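Local coordinates for protein 3'-5' exonuclease crn-4 (PDB 5DK5) that degrades RNA and DNA from the 3' end as a DEDDh-family exonuclease and takes part in apoptotic DNA breakdown, at residues Cys16-Leu22 with Ala48-Pro52; Gln43-Val47 with Asp190-Cys195. All blocks are in the same frame, centred on the assembly; numbering follows the deposited sequence.

From the N terminus the chain passes through Cys16-Leu22 into strand 20-28, turns back along strand 41-50, and leaves it at Ala48-Pro52. Contact 1 closes this short excursion by pairing the start of the first strand with the end of the second. Contact 2 closes a much longer loop: Gln43-Val47, just upstream, meets Asp190-Cys195, where helix 191-207 begins. Along the chain the two contacts cross, because Gln43-Val47 lies between the two segments of contact 1 while its partner Asp190-Cys195 lies beyond them. Their centres are about 17 Å apart, and Leu-22 packs on Ile-46. Together they tie two neighbouring strands of the central sheet to the helix that carries Asp-194.

Contact 1. Residues Cys16-Leu22 with Ala48-Pro52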
loop_
_atom_site.group_PDB
_atom_site.type_symbol
_atom_site.label_atom_id
_atom_site.label_comp_id
_atom_site.label_asym_id
_atom_site.label_seq_id
_atom_site.Cartn_x
_atom_site.Cartn_y
_atom_site.Cartn_z
ATOM N N CYS B 16 -13.689 -39.439 -10.146
ATOM C CA CYS B 16 -14.034 -38.255 -9.363
ATOM C C CYS B 16 -15.518 -38.264 -8.994
ATOM O O CYS B 16 -16.366 -38.472 -9.860
ATOM C CB CYS B 16 -13.691 -36.986 -10.143
ATOM S SG CYS B 16 -14.096 -35.449 -9.277
ATOM N N PRO B 17 -15.841 -38.031 -7.709
ATOM C CA PRO B 17 -17.242 -38.112 -7.281
ATOM C C PRO B 17 -18.068 -36.868 -7.615
ATOM O O PRO B 17 -19.260 -36.836 -7.310
ATOM C CB PRO B 17 -17.123 -38.290 -5.769
ATOM C CG PRO B 17 -15.899 -37.528 -5.416
ATOM C CD PRO B 17 -14.949 -37.703 -6.580
ATOM N N PHE B 18 -17.442 -35.863 -8.222
ATOM C CA PHE B 18 -18.129 -34.631 -8.602
ATOM C C PHE B 18 -18.333 -34.578 -10.113
ATOM O O PHE B 18 -17.446 -34.950 -10.878
ATOM C CB PHE B 18 -17.336 -33.405 -8.140
ATOM C CG PHE B 18 -17.091 -33.364 -6.660
ATOM C CD1 PHE B 18 -18.029 -32.813 -5.806
ATOM C CD2 PHE B 18 -15.923 -33.877 -6.122
ATOM C CE1 PHE B 18 -17.808 -32.774 -4.443
ATOM C CE2 PHE B 18 -15.696 -33.840 -4.759
ATOM C CZ PHE B 18 -16.640 -33.288 -3.919
ATOM N N ASP B 19 -19.507 -34.119 -10.537
ATOM C CA ASP B 19 -19.784 -33.933 -11.959
ATOM C C ASP B 19 -19.219 -32.605 -12.462
ATOM O O ASP B 19 -19.050 -32.411 -13.667
ATOM C CB ASP B 19 -21.290 -33.997 -12.224
ATOM C CG ASP B 19 -21.791 -35.418 -12.406
ATOM O OD1 ASP B 19 -21.220 -36.342 -11.786
ATOM O OD2 ASP B 19 -22.756 -35.615 -13.176
ATOM N N THR B 20 -18.930 -31.698 -11.533
ATOM C CA THR B 20 -18.399 -30.381 -11.872
ATOM C C THR B 20 -17.257 -29.990 -10.940
ATOM O O THR B 20 -17.357 -30.137 -9.722
ATOM C CB THR B 20 -19.491 -29.295 -11.799
ATOM O OG1 THR B 20 -20.603 -29.673 -12.617
ATOM C CG2 THR B 20 -18.952 -27.948 -12.273
ATOM N N LEU B 21 -16.172 -29.495 -11.531
ATOM C CA LEU B 21 -15.042 -28.966 -10.776
ATOM C C LEU B 21 -14.751 -27.530 -11.197
ATOM O O LEU B 21 -14.547 -27.244 -12.377
ATOM C CB LEU B 21 -13.801 -29.836 -10.977
ATOM C CG LEU B 21 -13.879 -31.269 -10.449
ATOM C CD1 LEU B 21 -12.625 -32.036 -10.827
ATOM C CD2 LEU B 21 -14.082 -31.285 -8.939
ATOM N N LEU B 22 -14.732 -26.631 -10.218
ATOM C CA LEU B 22 -14.482 -25.218 -10.468
ATOM C C LEU B 22 -13.051 -24.864 -10.097
ATOM O O LEU B 22 -12.699 -24.830 -8.922
ATOM C CB LEU B 22 -15.459 -24.350 -9.674
ATOM C CG LEU B 22 -16.948 -24.605 -9.919
ATOM C CD1 LEU B 22 -17.790 -23.694 -9.039
ATOM C CD2 LEU B 22 -17.307 -24.414 -11.388
ATOM N N ALA B 48 -14.861 -23.552 -15.142
ATOM C CA ALA B 48 -15.530 -24.810 -14.843
ATOM C C ALA B 48 -14.950 -25.958 -15.663
ATOM O O ALA B 48 -14.572 -25.778 -16.821
ATOM C CB ALA B 48 -17.020 -24.680 -15.097
ATOM N N TYR B 49 -14.875 -27.133 -15.047
ATOM C CA TYR B 49 -14.449 -28.348 -15.734
ATOM C C TYR B 49 -15.529 -29.417 -15.643
ATOM O O TYR B 49 -15.970 -29.779 -14.553
ATOM C CB TYR B 49 -13.139 -28.873 -15.148
ATOM C CG TYR B 49 -12.713 -30.205 -15.718
ATOM C CD1 TYR B 49 -12.209 -30.302 -17.008
ATOM C CD2 TYR B 49 -12.812 -31.367 -14.965
ATOM C CE1 TYR B 49 -11.819 -31.520 -17.533
ATOM C CE2 TYR B 49 -12.423 -32.587 -15.482
ATOM C CZ TYR B 49 -11.928 -32.658 -16.765
ATOM O OH TYR B 49 -11.539 -33.868 -17.282
ATOM N N ASP B 50 -15.952 -29.910 -16.803
ATOM C CA ASP B 50 -16.971 -30.949 -16.885
ATOM C C ASP B 50 -16.304 -32.315 -16.744
ATOM O O ASP B 50 -15.596 -32.764 -17.645
ATOM C CB ASP B 50 -17.731 -30.835 -18.211
ATOM C CG ASP B 50 -18.929 -31.770 -18.291
ATOM O OD1 ASP B 50 -18.785 -32.970 -17.988
ATOM O OD2 ASP B 50 -20.023 -31.299 -18.668
ATOM N N VAL B 51 -16.531 -32.971 -15.610
ATOM C CA VAL B 51 -15.828 -34.212 -15.303
ATOM C C VAL B 51 -16.298 -35.383 -16.172
ATOM O O VAL B 51 -15.469 -36.053 -16.784
ATOM C CB VAL B 51 -15.969 -34.585 -13.806
ATOM C CG1 VAL B 51 -15.362 -35.960 -13.525
ATOM C CG2 VAL B 51 -15.313 -33.527 -12.937
ATOM N N PRO B 52 -17.618 -35.642 -16.232
ATOM C CA PRO B 52 -18.052 -36.775 -17.061
ATOM C C PRO B 52 -17.672 -36.645 -18.533
ATOM O O PRO B 52 -17.245 -37.626 -19.142
ATOM C CB PRO B 52 -19.577 -36.761 -16.907
ATOM C CG PRO B 52 -19.828 -36.056 -15.638
ATOM C CD PRO B 52 -18.757 -35.027 -15.524
#
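Strands 20-28 and 41-50 are antiparallel neighbours in the central sheet, and here the first begins where the second ends, with Leu-21 facing Tyr-49 as a hydrogen-bonded pair. Leu-21 N gives a nearly straight bond to Tyr-49 O (3.0 Å), lying in the carbonyl plane, and Tyr-49 N returns a shorter one to Leu-21 O (2.7 Å). Two residues further out on each chain, beyond the non-hydrogen-bonded pair Thr-20/Asp-50, Val-51 N donates to Asp-19 O over 3.2 Å, but from above the carbonyl plane, 48° out of it.

On one face of the sheet Leu-21 and Tyr-49 run alongside each other in the same direction, CD1 of the leucine 4.2 Å from CD2 of the ring. Leu-202 of helix 191-207 touches both, while the phenol oxygen bonds to Asp-54. Val-51 packs across the strand end, over Phe-18 O and between Leu-21 and Cys-16. Its CG2, anti to the carbonyl carbon, lies 3.7 Å from Leu-21 CG; CG1, anti to the backbone N (chi1 174°), reaches Cys-16 CB at 3.9 Å. With both methyl branches gone, as with an alanine here, Leu-21 CG and Cys-16 CB would probably be left without their partner and the loop before the strand less firmly placed. Cys-16 SG accepts a bond from Phe-18 N (3.5 Å) and sits at the edge of the Phe-18 ring, in its plane. Farther out, the Pro-52 ring crosses the Asp-19 side chain at about a right angle.

On the other face, Leu-22 CD2 rests on Ala-48 CB (3.7 Å). The pair belongs to the antiparallel meander of strands 20-28, 41-50 and 55-65 in the RNase H-like fold of DEDDh exonucleases, at the end remote from the loop joining its first two strands.

Contact 2. Residues Gln43-Val47 with Asp190-Cys195; sequences QFAIV and DAMDDC
Gln-43 of strand 41-50 meets Asp-190 and Ala-191 at the start of helix 191-207. Both hydrogen bonds across the contact involve the glutamine amide, and both are weak. Its OE1 accepts from Ala-191 N at 3.5 Å, and its NE2 points almost straight (176°) at Asp-190 OD2, 3.3 Å away. Amide and carboxylate planes stand 81° apart, so the two groups meet crosswise. With CG anti to the backbone N (chi1 -171°) and the chain extended beyond it, the amide reaches the start of the helix; Asn-63 accepts a further bond from NE2. Asp-190 is the N-cap, its OD1 taking a weak bond from Met-192 N, so its two carboxylate oxygens serve helix and strand separately.

The Ala-191 methyl, CB, lies close against the amide carbon, Gln-43 CD (3.4 Å), and makes an apolar contact with Ala-45 CB at 3.6 Å. The Met-192 chain, folded back by its second and third torsions, brings its CE to within 4.0 Å of Ala-45 CB from another side. Cys-195 SG packs on Ala-45 CB (3.7 Å) and lies 3.3 Å from Ala-45 O, and Val-47 CG1 meets Cys-195 CB.

Ala-191 also touches Asp-25 and Glu-27, which bind magnesium together with Asp-194 on this helix: the contact seats the helix against the sheet beside the metal site of a DEDDh exonuclease.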
loop_
_atom_site.group_PDB
_atom_site.type_symbol
_atom_site.label_atom_id
_atom_site.label_comp_id
_atom_site.label_asym_id
_atom_site.label_seq_id
_atom_site.Cartn_x
_atom_site.Cartn_y
_atom_site.Cartn_z
ATOM N N GLN B 43 -8.491 -9.827 -7.624
ATOM C CA GLN B 43 -9.058 -10.524 -8.773
ATOM C C GLN B 43 -9.634 -11.877 -8.362
ATOM O O GLN B 43 -9.045 -12.605 -7.561
ATOM C CB GLN B 43 -8.017 -10.706 -9.877
ATOM C CG GLN B 43 -8.613 -11.240 -11.173
ATOM C CD GLN B 43 -7.653 -11.165 -12.344
ATOM O OE1 GLN B 43 -6.467 -10.881 -12.177
ATOM N NE2 GLN B 43 -8.168 -11.420 -13.541
ATOM N N PHE B 44 -10.794 -12.192 -8.929
ATOM C CA PHE B 44 -11.575 -13.371 -8.576
ATOM C C PHE B 44 -11.873 -14.153 -9.855
ATOM O O PHE B 44 -12.732 -13.750 -10.639
ATOM C CB PHE B 44 -12.867 -12.937 -7.869
ATOM C CG PHE B 44 -13.565 -14.029 -7.103
ATOM C CD1 PHE B 44 -13.371 -15.367 -7.405
ATOM C CD2 PHE B 44 -14.435 -13.703 -6.074
ATOM C CE1 PHE B 44 -14.027 -16.355 -6.692
ATOM C CE2 PHE B 44 -15.092 -14.686 -5.359
ATOM C CZ PHE B 44 -14.889 -16.011 -5.668
ATOM N N ALA B 45 -11.168 -15.265 -10.060
ATOM C CA ALA B 45 -11.240 -16.004 -11.321
ATOM C C ALA B 45 -11.623 -17.469 -11.123
ATOM O O ALA B 45 -11.042 -18.169 -10.293
ATOM C CB ALA B 45 -9.912 -15.910 -12.058
ATOM N N ILE B 46 -12.601 -17.920 -11.903
ATOM C CA ILE B 46 -13.042 -19.311 -11.882
ATOM C C ILE B 46 -13.289 -19.811 -13.304
ATOM O O ILE B 46 -13.787 -19.072 -14.153
ATOM C CB ILE B 46 -14.336 -19.497 -11.051
ATOM C CG1 ILE B 46 -14.125 -19.025 -9.609
ATOM C CG2 ILE B 46 -14.778 -20.964 -11.063
ATOM C CD1 ILE B 46 -15.390 -19.022 -8.766
ATOM N N VAL B 47 -12.920 -21.065 -13.554
ATOM C CA VAL B 47 -13.278 -21.751 -14.791
ATOM C C VAL B 47 -13.809 -23.138 -14.443
ATOM O O VAL B 47 -13.283 -23.814 -13.558
ATOM C CB VAL B 47 -12.083 -21.867 -15.765
ATOM C CG1 VAL B 47 -10.966 -22.707 -15.164
ATOM C CG2 VAL B 47 -12.536 -22.453 -17.097
ATOM N N ASP B 190 -2.750 -13.095 -15.996
ATOM C CA ASP B 190 -3.376 -12.776 -14.718
ATOM C C ASP B 190 -3.994 -14.028 -14.083
ATOM O O ASP B 190 -3.569 -15.149 -14.365
ATOM C CB ASP B 190 -4.425 -11.672 -14.909
ATOM C CG ASP B 190 -5.537 -12.068 -15.868
ATOM O OD1 ASP B 190 -5.632 -13.256 -16.242
ATOM O OD2 ASP B 190 -6.327 -11.177 -16.248
ATOM N N ALA B 191 -4.995 -13.831 -13.229
ATOM C CA ALA B 191 -5.629 -14.924 -12.497
ATOM C C ALA B 191 -6.218 -15.984 -13.421
ATOM O O ALA B 191 -6.124 -17.178 -13.140
ATOM C CB ALA B 191 -6.714 -14.375 -11.592
ATOM N N MET B 192 -6.830 -15.547 -14.515
ATOM C CA MET B 192 -7.518 -16.467 -15.412
ATOM C C MET B 192 -6.523 -17.402 -16.094
ATOM O O MET B 192 -6.856 -18.541 -16.414
ATOM C CB MET B 192 -8.331 -15.694 -16.455
ATOM C CG MET B 192 -9.141 -16.573 -17.402
ATOM S SD MET B 192 -10.219 -17.760 -16.566
ATOM C CE MET B 192 -11.346 -16.666 -15.705
ATOM N N ASP B 193 -5.300 -16.924 -16.305
ATOM C CA ASP B 193 -4.252 -17.761 -16.883
ATOM C C ASP B 193 -3.906 -18.905 -15.938
ATOM O O ASP B 193 -3.701 -20.039 -16.375
ATOM C CB ASP B 193 -3.002 -16.935 -17.191
ATOM C CG ASP B 193 -3.162 -16.079 -18.431
ATOM O OD1 ASP B 193 -4.309 -15.893 -18.888
ATOM O OD2 ASP B 193 -2.135 -15.588 -18.945
ATOM N N ASP B 194 -3.845 -18.605 -14.645
ATOM C CA ASP B 194 -3.607 -19.632 -13.637
ATOM C C ASP B 194 -4.728 -20.662 -13.675
ATOM O O ASP B 194 -4.478 -21.864 -13.632
ATOM C CB ASP B 194 -3.502 -19.014 -12.241
ATOM C CG ASP B 194 -2.262 -18.158 -12.073
ATOM O OD1 ASP B 194 -1.616 -17.838 -13.092
ATOM O OD2 ASP B 194 -1.936 -17.802 -10.922
ATOM N N CYS B 195 -5.964 -20.177 -13.764
ATOM C CA CYS B 195 -7.129 -21.050 -13.842
ATOM C C CYS B 195 -7.029 -22.000 -15.031
ATOM O O CYS B 195 -7.275 -23.199 -14.900
ATOM C CB CYS B 195 -8.410 -20.221 -13.948
ATOM S SG CYS B 195 -8.924 -19.443 -12.406
#